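Local structure of ATP:cob(I)alamin adenosyltransferase, putative (2ZHZ) at residues 38-52 / 116-128. The protein probably transfers the adenosyl group of ATP to the cobalt of reduced cobalamin, forming adenosylcobalamin, as a homotrimeric PduO-type adenosyltransferase. Residues are numbered along the deposited sequence; the frame is centred on the assembly and turned at random.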
ATOM      1  N   ASP B  38       8.161  -3.257  -3.165  1.00 11.51           N
ATOM      2  CA  ASP B  38       7.388  -2.045  -3.409  1.00 13.44           C
ATOM      3  C   ASP B  38       6.993  -1.925  -4.878  1.00 12.52           C
ATOM      4  O   ASP B  38       5.917  -1.427  -5.191  1.00 11.89           O
ATOM      5  CB  ASP B  38       8.166  -0.803  -2.985  1.00 12.70           C
ATOM      6  CG  ASP B  38       8.230  -0.634  -1.478  1.00 17.73           C
ATOM      7  OD1 ASP B  38       7.363  -1.193  -0.768  1.00 14.90           O
ATOM      8  OD2 ASP B  38       9.146   0.073  -1.005  1.00 14.69           O
ATOM      9  N   VAL B  39       7.866  -2.376  -5.775  1.00 11.98           N
ATOM     10  CA  VAL B  39       7.557  -2.327  -7.203  1.00 13.35           C
ATOM     11  C   VAL B  39       6.400  -3.285  -7.488  1.00 13.57           C
ATOM     12  O   VAL B  39       5.491  -2.966  -8.257  1.00 15.65           O
ATOM     13  CB  VAL B  39       8.794  -2.717  -8.054  1.00 10.87           C
ATOM     14  CG1 VAL B  39       8.400  -2.895  -9.530  1.00 13.06           C
ATOM     15  CG2 VAL B  39       9.849  -1.630  -7.932  1.00 11.35           C
ATOM     16  N   ASP B  40       6.438  -4.449  -6.846  1.00 13.08           N
ATOM     17  CA  ASP B  40       5.407  -5.476  -6.990  1.00 14.64           C
ATOM     18  C   ASP B  40       4.083  -4.932  -6.429  1.00 14.52           C
ATOM     19  O   ASP B  40       3.021  -5.104  -7.032  1.00 12.84           O
ATOM     20  CB  ASP B  40       5.837  -6.731  -6.215  1.00 15.50           C
ATOM     21  CG  ASP B  40       4.945  -7.941  -6.477  1.00 18.83           C
ATOM     22  OD1 ASP B  40       5.034  -8.909  -5.687  1.00 18.36           O
ATOM     23  OD2 ASP B  40       4.168  -7.945  -7.456  1.00 19.09           O
ATOM     24  N   GLU B  41       4.153  -4.266  -5.279  1.00 13.37           N
ATOM     25  CA  GLU B  41       2.952  -3.706  -4.661  1.00 13.25           C
ATOM     26  C   GLU B  41       2.350  -2.641  -5.578  1.00 13.32           C
ATOM     27  O   GLU B  41       1.131  -2.551  -5.733  1.00 12.96           O
ATOM     28  CB  GLU B  41       3.281  -3.098  -3.290  1.00 13.71           C
ATOM     29  CG  GLU B  41       2.036  -2.785  -2.458  1.00 13.48           C
ATOM     30  CD  GLU B  41       2.364  -2.237  -1.077  1.00 13.65           C
ATOM     31  OE1 GLU B  41       3.458  -2.535  -0.559  1.00 13.70           O
ATOM     32  OE2 GLU B  41       1.516  -1.523  -0.502  1.00 13.76           O
ATOM     33  N   LEU B  42       3.210  -1.828  -6.181  1.00 12.18           N
ATOM     34  CA  LEU B  42       2.747  -0.801  -7.108  1.00 13.96           C
ATOM     35  C   LEU B  42       2.057  -1.459  -8.297  1.00 14.17           C
ATOM     36  O   LEU B  42       0.977  -1.044  -8.708  1.00 14.65           O
ATOM     37  CB  LEU B  42       3.917   0.033  -7.628  1.00 13.81           C
ATOM     38  CG  LEU B  42       3.609   0.913  -8.849  1.00 15.19           C
ATOM     39  CD1 LEU B  42       2.530   1.942  -8.502  1.00 12.45           C
ATOM     40  CD2 LEU B  42       4.882   1.618  -9.305  1.00 12.74           C
ATOM     41  N   ASN B  43       2.689  -2.484  -8.855  1.00 15.28           N
ATOM     42  CA  ASN B  43       2.111  -3.168 -10.004  1.00 16.35           C
ATOM     43  C   ASN B  43       0.743  -3.752  -9.654  1.00 15.94           C
ATOM     44  O   ASN B  43      -0.172  -3.761 -10.483  1.00 15.66           O
ATOM     45  CB  ASN B  43       3.056  -4.268 -10.501  1.00 15.14           C
ATOM     46  CG  ASN B  43       2.859  -4.578 -11.976  1.00 17.48           C
ATOM     47  OD1 ASN B  43       2.209  -3.818 -12.695  1.00 18.81           O
ATOM     48  ND2 ASN B  43       3.436  -5.681 -12.434  1.00 17.27           N
ATOM     49  N   SER B  44       0.597  -4.218  -8.419  1.00 14.81           N
ATOM     50  CA  SER B  44      -0.666  -4.793  -7.974  1.00 11.98           C
ATOM     51  C   SER B  44      -1.757  -3.738  -7.843  1.00 14.13           C
ATOM     52  O   SER B  44      -2.912  -3.996  -8.185  1.00 14.29           O
ATOM     53  CB  SER B  44      -0.474  -5.528  -6.645  1.00 16.22           C
ATOM     54  OG  SER B  44       0.368  -6.658  -6.836  1.00 21.43           O
ATOM     55  N   GLN B  45      -1.401  -2.553  -7.347  1.00 14.53           N
ATOM     56  CA  GLN B  45      -2.389  -1.484  -7.224  1.00 15.78           C
ATOM     57  C   GLN B  45      -2.850  -1.067  -8.624  1.00 15.99           C
ATOM     58  O   GLN B  45      -4.020  -0.735  -8.827  1.00 17.08           O
ATOM     59  CB  GLN B  45      -1.798  -0.284  -6.475  1.00 16.07           C
ATOM     60  CG  GLN B  45      -1.743  -0.458  -4.956  1.00 19.36           C
ATOM     61  CD  GLN B  45      -3.126  -0.501  -4.309  1.00 22.12           C
ATOM     62  OE1 GLN B  45      -4.136  -0.264  -4.963  1.00 18.56           O
ATOM     63  NE2 GLN B  45      -3.167  -0.795  -3.012  1.00 19.38           N
ATOM     64  N   ILE B  46      -1.933  -1.090  -9.589  1.00 16.37           N
ATOM     65  CA  ILE B  46      -2.294  -0.738 -10.958  1.00 16.80           C
ATOM     66  C   ILE B  46      -3.270  -1.792 -11.480  1.00 18.21           C
ATOM     67  O   ILE B  46      -4.166  -1.492 -12.274  1.00 15.75           O
ATOM     68  CB  ILE B  46      -1.045  -0.652 -11.861  1.00 18.77           C
ATOM     69  CG1 ILE B  46      -0.262   0.617 -11.507  1.00 18.52           C
ATOM     70  CG2 ILE B  46      -1.453  -0.633 -13.344  1.00 19.33           C
ATOM     71  CD1 ILE B  46       1.063   0.761 -12.225  1.00 18.01           C
ATOM     72  N   GLY B  47      -3.100  -3.027 -11.014  1.00 16.49           N
ATOM     73  CA  GLY B  47      -3.993  -4.097 -11.418  1.00 16.77           C
ATOM     74  C   GLY B  47      -5.401  -3.834 -10.906  1.00 17.83           C
ATOM     75  O   GLY B  47      -6.392  -4.182 -11.559  1.00 16.25           O
ATOM     76  N   VAL B  48      -5.496  -3.219  -9.730  1.00 15.04           N
ATOM     77  CA  VAL B  48      -6.795  -2.900  -9.149  1.00 15.55           C
ATOM     78  C   VAL B  48      -7.452  -1.797  -9.972  1.00 15.89           C
ATOM     79  O   VAL B  48      -8.661  -1.823 -10.219  1.00 18.10           O
ATOM     80  CB  VAL B  48      -6.650  -2.441  -7.683  1.00 14.90           C
ATOM     81  CG1 VAL B  48      -7.977  -1.905  -7.161  1.00 18.44           C
ATOM     82  CG2 VAL B  48      -6.188  -3.612  -6.832  1.00 12.36           C
ATOM     83  N   LEU B  49      -6.651  -0.825 -10.391  1.00 16.95           N
ATOM     84  CA  LEU B  49      -7.152   0.273 -11.210  1.00 16.54           C
ATOM     85  C   LEU B  49      -7.624  -0.265 -12.567  1.00 19.05           C
ATOM     86  O   LEU B  49      -8.645   0.173 -13.099  1.00 19.39           O
ATOM     87  CB  LEU B  49      -6.052   1.318 -11.422  1.00 14.53           C
ATOM     88  CG  LEU B  49      -6.352   2.452 -12.410  1.00 15.91           C
ATOM     89  CD1 LEU B  49      -7.664   3.145 -12.038  1.00 15.41           C
ATOM     90  CD2 LEU B  49      -5.190   3.437 -12.409  1.00 14.76           C
ATOM     91  N   LEU B  50      -6.881  -1.221 -13.120  1.00 19.08           N
ATOM     92  CA  LEU B  50      -7.244  -1.811 -14.405  1.00 21.12           C
ATOM     93  C   LEU B  50      -8.552  -2.597 -14.340  1.00 22.88           C
ATOM     94  O   LEU B  50      -9.144  -2.911 -15.373  1.00 23.85           O
ATOM     95  CB  LEU B  50      -6.114  -2.714 -14.914  1.00 18.11           C
ATOM     96  CG  LEU B  50      -4.940  -1.977 -15.567  1.00 17.51           C
ATOM     97  CD1 LEU B  50      -3.752  -2.902 -15.700  1.00 17.23           C
ATOM     98  CD2 LEU B  50      -5.367  -1.458 -16.942  1.00 17.84           C
ATOM     99  N   ALA B  51      -9.007  -2.909 -13.130  1.00 22.26           N
ATOM    100  CA  ALA B  51     -10.251  -3.651 -12.950  1.00 24.02           C
ATOM    101  C   ALA B  51     -11.466  -2.716 -12.991  1.00 26.27           C
ATOM    102  O   ALA B  51     -12.611  -3.163 -12.915  1.00 27.06           O
ATOM    103  CB  ALA B  51     -10.218  -4.417 -11.630  1.00 26.23           C
ATOM    104  N   GLU B  52     -11.202  -1.418 -13.111  1.00 24.42           N
ATOM    105  CA  GLU B  52     -12.250  -0.404 -13.174  1.00 25.74           C
ATOM    106  C   GLU B  52     -12.516  -0.049 -14.634  1.00 25.71           C
ATOM    107  O   GLU B  52     -11.728  -0.389 -15.514  1.00 22.36           O
ATOM    108  CB  GLU B  52     -11.798   0.871 -12.456  1.00 27.65           C
ATOM    109  CG  GLU B  52     -11.600   0.747 -10.955  1.00 30.94           C
ATOM    110  CD  GLU B  52     -12.911   0.645 -10.209  1.00 32.97           C
ATOM    111  OE1 GLU B  52     -13.780   1.520 -10.419  1.00 37.88           O
ATOM    112  OE2 GLU B  52     -13.072  -0.300  -9.411  1.00 36.57           O
ATOM    113  N   ARG B 116     -13.889   7.188  -8.655  1.00 20.47           N
ATOM    114  CA  ARG B 116     -13.191   6.041  -8.077  1.00 20.87           C
ATOM    115  C   ARG B 116     -11.898   5.702  -8.816  1.00 21.20           C
ATOM    116  O   ARG B 116     -10.890   5.375  -8.193  1.00 19.81           O
ATOM    117  CB  ARG B 116     -14.103   4.812  -8.048  1.00 24.45           C
ATOM    118  CG  ARG B 116     -13.480   3.591  -7.377  1.00 23.01           C
ATOM    119  CD  ARG B 116     -14.547   2.539  -7.115  1.00 29.12           C
ATOM    120  NE  ARG B 116     -15.566   3.047  -6.196  1.00 32.45           N
ATOM    121  CZ  ARG B 116     -16.846   2.685  -6.213  1.00 34.48           C
ATOM    122  NH1 ARG B 116     -17.279   1.808  -7.107  1.00 35.10           N
ATOM    123  NH2 ARG B 116     -17.695   3.204  -5.333  1.00 30.78           N
ATOM    124  N   GLY B 117     -11.929   5.777 -10.143  1.00 20.53           N
ATOM    125  CA  GLY B 117     -10.738   5.473 -10.918  1.00 19.67           C
ATOM    126  C   GLY B 117      -9.615   6.467 -10.667  1.00 18.58           C
ATOM    127  O   GLY B 117      -8.451   6.084 -10.521  1.00 18.20           O
ATOM    128  N   ALA B 118      -9.957   7.750 -10.625  1.00 16.75           N
ATOM    129  CA  ALA B 118      -8.962   8.790 -10.380  1.00 14.69           C
ATOM    130  C   ALA B 118      -8.384   8.647  -8.976  1.00 15.44           C
ATOM    131  O   ALA B 118      -7.193   8.887  -8.755  1.00 13.19           O
ATOM    132  CB  ALA B 118      -9.591  10.168 -10.540  1.00 12.91           C
ATOM    133  N   ALA B 119      -9.235   8.271  -8.025  1.00 15.23           N
ATOM    134  CA  ALA B 119      -8.799   8.090  -6.644  1.00 16.59           C
ATOM    135  C   ALA B 119      -7.803   6.936  -6.570  1.00 15.68           C
ATOM    136  O   ALA B 119      -6.784   7.022  -5.885  1.00 15.21           O
ATOM    137  CB  ALA B 119      -9.996   7.808  -5.745  1.00 16.14           C
ATOM    138  N   LEU B 120      -8.103   5.853  -7.275  1.00 14.39           N
ATOM    139  CA  LEU B 120      -7.216   4.699  -7.283  1.00 15.81           C
ATOM    140  C   LEU B 120      -5.893   5.064  -7.952  1.00 15.69           C
ATOM    141  O   LEU B 120      -4.829   4.622  -7.521  1.00 14.48           O
ATOM    142  CB  LEU B 120      -7.880   3.522  -8.007  1.00 14.04           C
ATOM    143  CG  LEU B 120      -9.027   2.857  -7.233  1.00 19.44           C
ATOM    144  CD1 LEU B 120      -9.750   1.846  -8.122  1.00 18.17           C
ATOM    145  CD2 LEU B 120      -8.465   2.175  -5.983  1.00 18.85           C
ATOM    146  N   ALA B 121      -5.961   5.887  -8.996  1.00 14.07           N
ATOM    147  CA  ALA B 121      -4.758   6.310  -9.697  1.00 14.35           C
ATOM    148  C   ALA B 121      -3.851   7.074  -8.732  1.00 14.02           C
ATOM    149  O   ALA B 121      -2.622   6.970  -8.805  1.00 12.67           O
ATOM    150  CB  ALA B 121      -5.124   7.194 -10.892  1.00 16.68           C
ATOM    151  N   HIS B 122      -4.458   7.839  -7.825  1.00 14.28           N
ATOM    152  CA  HIS B 122      -3.681   8.598  -6.847  1.00 12.72           C
ATOM    153  C   HIS B 122      -3.030   7.662  -5.832  1.00 13.83           C
ATOM    154  O   HIS B 122      -1.938   7.940  -5.342  1.00 13.62           O
ATOM    155  CB  HIS B 122      -4.562   9.633  -6.145  1.00 13.06           C
ATOM    156  CG  HIS B 122      -4.689  10.917  -6.902  1.00 16.50           C
ATOM    157  ND1 HIS B 122      -3.635  11.791  -7.061  1.00 16.57           N
ATOM    158  CD2 HIS B 122      -5.730  11.457  -7.581  1.00 17.65           C
ATOM    159  CE1 HIS B 122      -4.020  12.812  -7.807  1.00 18.61           C
ATOM    160  NE2 HIS B 122      -5.288  12.633  -8.136  1.00 14.41           N
ATOM    161  N   VAL B 123      -3.700   6.560  -5.510  1.00 13.60           N
ATOM    162  CA  VAL B 123      -3.115   5.590  -4.591  1.00 13.47           C
ATOM    163  C   VAL B 123      -1.910   4.986  -5.320  1.00 15.40           C
ATOM    164  O   VAL B 123      -0.839   4.824  -4.735  1.00 16.31           O
ATOM    165  CB  VAL B 123      -4.117   4.473  -4.215  1.00 12.86           C
ATOM    166  CG1 VAL B 123      -3.376   3.292  -3.580  1.00 13.93           C
ATOM    167  CG2 VAL B 123      -5.158   5.024  -3.228  1.00 10.92           C
ATOM    168  N   CYS B 124      -2.082   4.666  -6.601  1.00 14.97           N
ATOM    169  CA  CYS B 124      -0.983   4.107  -7.387  1.00 14.41           C
ATOM    170  C   CYS B 124       0.185   5.091  -7.387  1.00 13.75           C
ATOM    171  O   CYS B 124       1.342   4.699  -7.233  1.00 13.99           O
ATOM    172  CB  CYS B 124      -1.424   3.832  -8.833  1.00 12.60           C
ATOM    173  SG  CYS B 124      -2.596   2.469  -9.008  1.00 16.18           S
ATOM    174  N   ARG B 125      -0.130   6.372  -7.557  1.00 12.27           N
ATOM    175  CA  ARG B 125       0.876   7.426  -7.571  1.00 12.21           C
ATOM    176  C   ARG B 125       1.700   7.421  -6.282  1.00 12.61           C
ATOM    177  O   ARG B 125       2.933   7.446  -6.328  1.00 12.71           O
ATOM    178  CB  ARG B 125       0.198   8.791  -7.757  1.00 11.88           C
ATOM    179  CG  ARG B 125       1.120  10.006  -7.638  1.00 11.66           C
ATOM    180  CD  ARG B 125       0.312  11.296  -7.740  1.00 13.98           C
ATOM    181  NE  ARG B 125      -0.663  11.401  -6.653  1.00 18.81           N
ATOM    182  CZ  ARG B 125      -0.360  11.765  -5.412  1.00 20.33           C
ATOM    183  NH1 ARG B 125       0.895  12.069  -5.094  1.00 17.54           N
ATOM    184  NH2 ARG B 125      -1.304  11.812  -4.482  1.00 18.75           N
ATOM    185  N   THR B 126       1.028   7.373  -5.134  1.00 13.86           N
ATOM    186  CA  THR B 126       1.741   7.377  -3.861  1.00 12.79           C
ATOM    187  C   THR B 126       2.522   6.089  -3.607  1.00 12.46           C
ATOM    188  O   THR B 126       3.593   6.128  -3.007  1.00 13.98           O
ATOM    189  CB  THR B 126       0.789   7.642  -2.670  1.00 12.08           C
ATOM    190  OG1 THR B 126      -0.206   6.613  -2.600  1.00 14.57           O
ATOM    191  CG2 THR B 126       0.118   8.991  -2.827  1.00 11.54           C
ATOM    192  N   VAL B 127       2.002   4.946  -4.046  1.00 11.99           N
ATOM    193  CA  VAL B 127       2.739   3.706  -3.847  1.00 11.23           C
ATOM    194  C   VAL B 127       3.949   3.733  -4.787  1.00 12.60           C
ATOM    195  O   VAL B 127       5.017   3.211  -4.462  1.00 13.36           O
ATOM    196  CB  VAL B 127       1.865   2.466  -4.139  1.00 13.88           C
ATOM    197  CG1 VAL B 127       2.702   1.192  -4.013  1.00 12.25           C
ATOM    198  CG2 VAL B 127       0.684   2.423  -3.154  1.00 12.26           C
ATOM    199  N   CYS B 128       3.784   4.363  -5.947  1.00 12.68           N
ATOM    200  CA  CYS B 128       4.888   4.464  -6.901  1.00 12.64           C
ATOM    201  C   CYS B 128       6.011   5.295  -6.285  1.00 13.06           C
ATOM    202  O   CYS B 128       7.191   4.951  -6.405  1.00 14.66           O
ATOM    203  CB  CYS B 128       4.422   5.123  -8.204  1.00 13.87           C
ATOM    204  SG  CYS B 128       5.739   5.325  -9.439  1.00 15.93           S
TER
HETATM  205  O   HOH W   1     -16.293   1.624  -9.601  1.00 40.20           O
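Arg116 lays its CD against the carboxylate of Glu52, 3.5 Å from OE1, the two side chains crossing at about a right angle with their flat ends 83° apart. A water links them instead of a direct salt bridge, donating to Glu52 OE1 and accepting from Arg116 NH1 at 2.7 Å; Glu52 OE2 pairs with Arg116 of a second subunit. At Gly117, which has no side chain, Leu49 CD1 lies 3.4 Å from Gly117 O. Leu49 is a knob in the hole formed by Gly117, Leu120, Ala121 and Cys124, its CD2 branch turned to Ala121, while Leu120 CD1 touches Glu52 CG at 3.6 Å. Val123 CG1 touches the amide end of Gln45, whose chain bends at chi2 (-67°). Cys124 is the central knob, set among Leu42, Gln45, Ile46 and Leu49; with SG anti to its carbonyl carbon (chi1 -70°), the sulfur lies 3.5 Å from Gln45 O. Val127 fills the next hole, CG1 3.7 Å from Leu42 CA, and Cys128 CB meets both methyls of Leu42. Segments 38-50 and 116-128, antiparallel with axes 9.0 Å apart, join helices 31-50 and 116-141 within the bundle; one turn beyond Cys128, Glu132 binds ATP. Cohesion between the segments is therefore chiefly apolar, and buried carboxylates find partners outside them: Asp38 with Ser134 and Arg130, Glu41 with Arg130 of its own chain and of the second subunit.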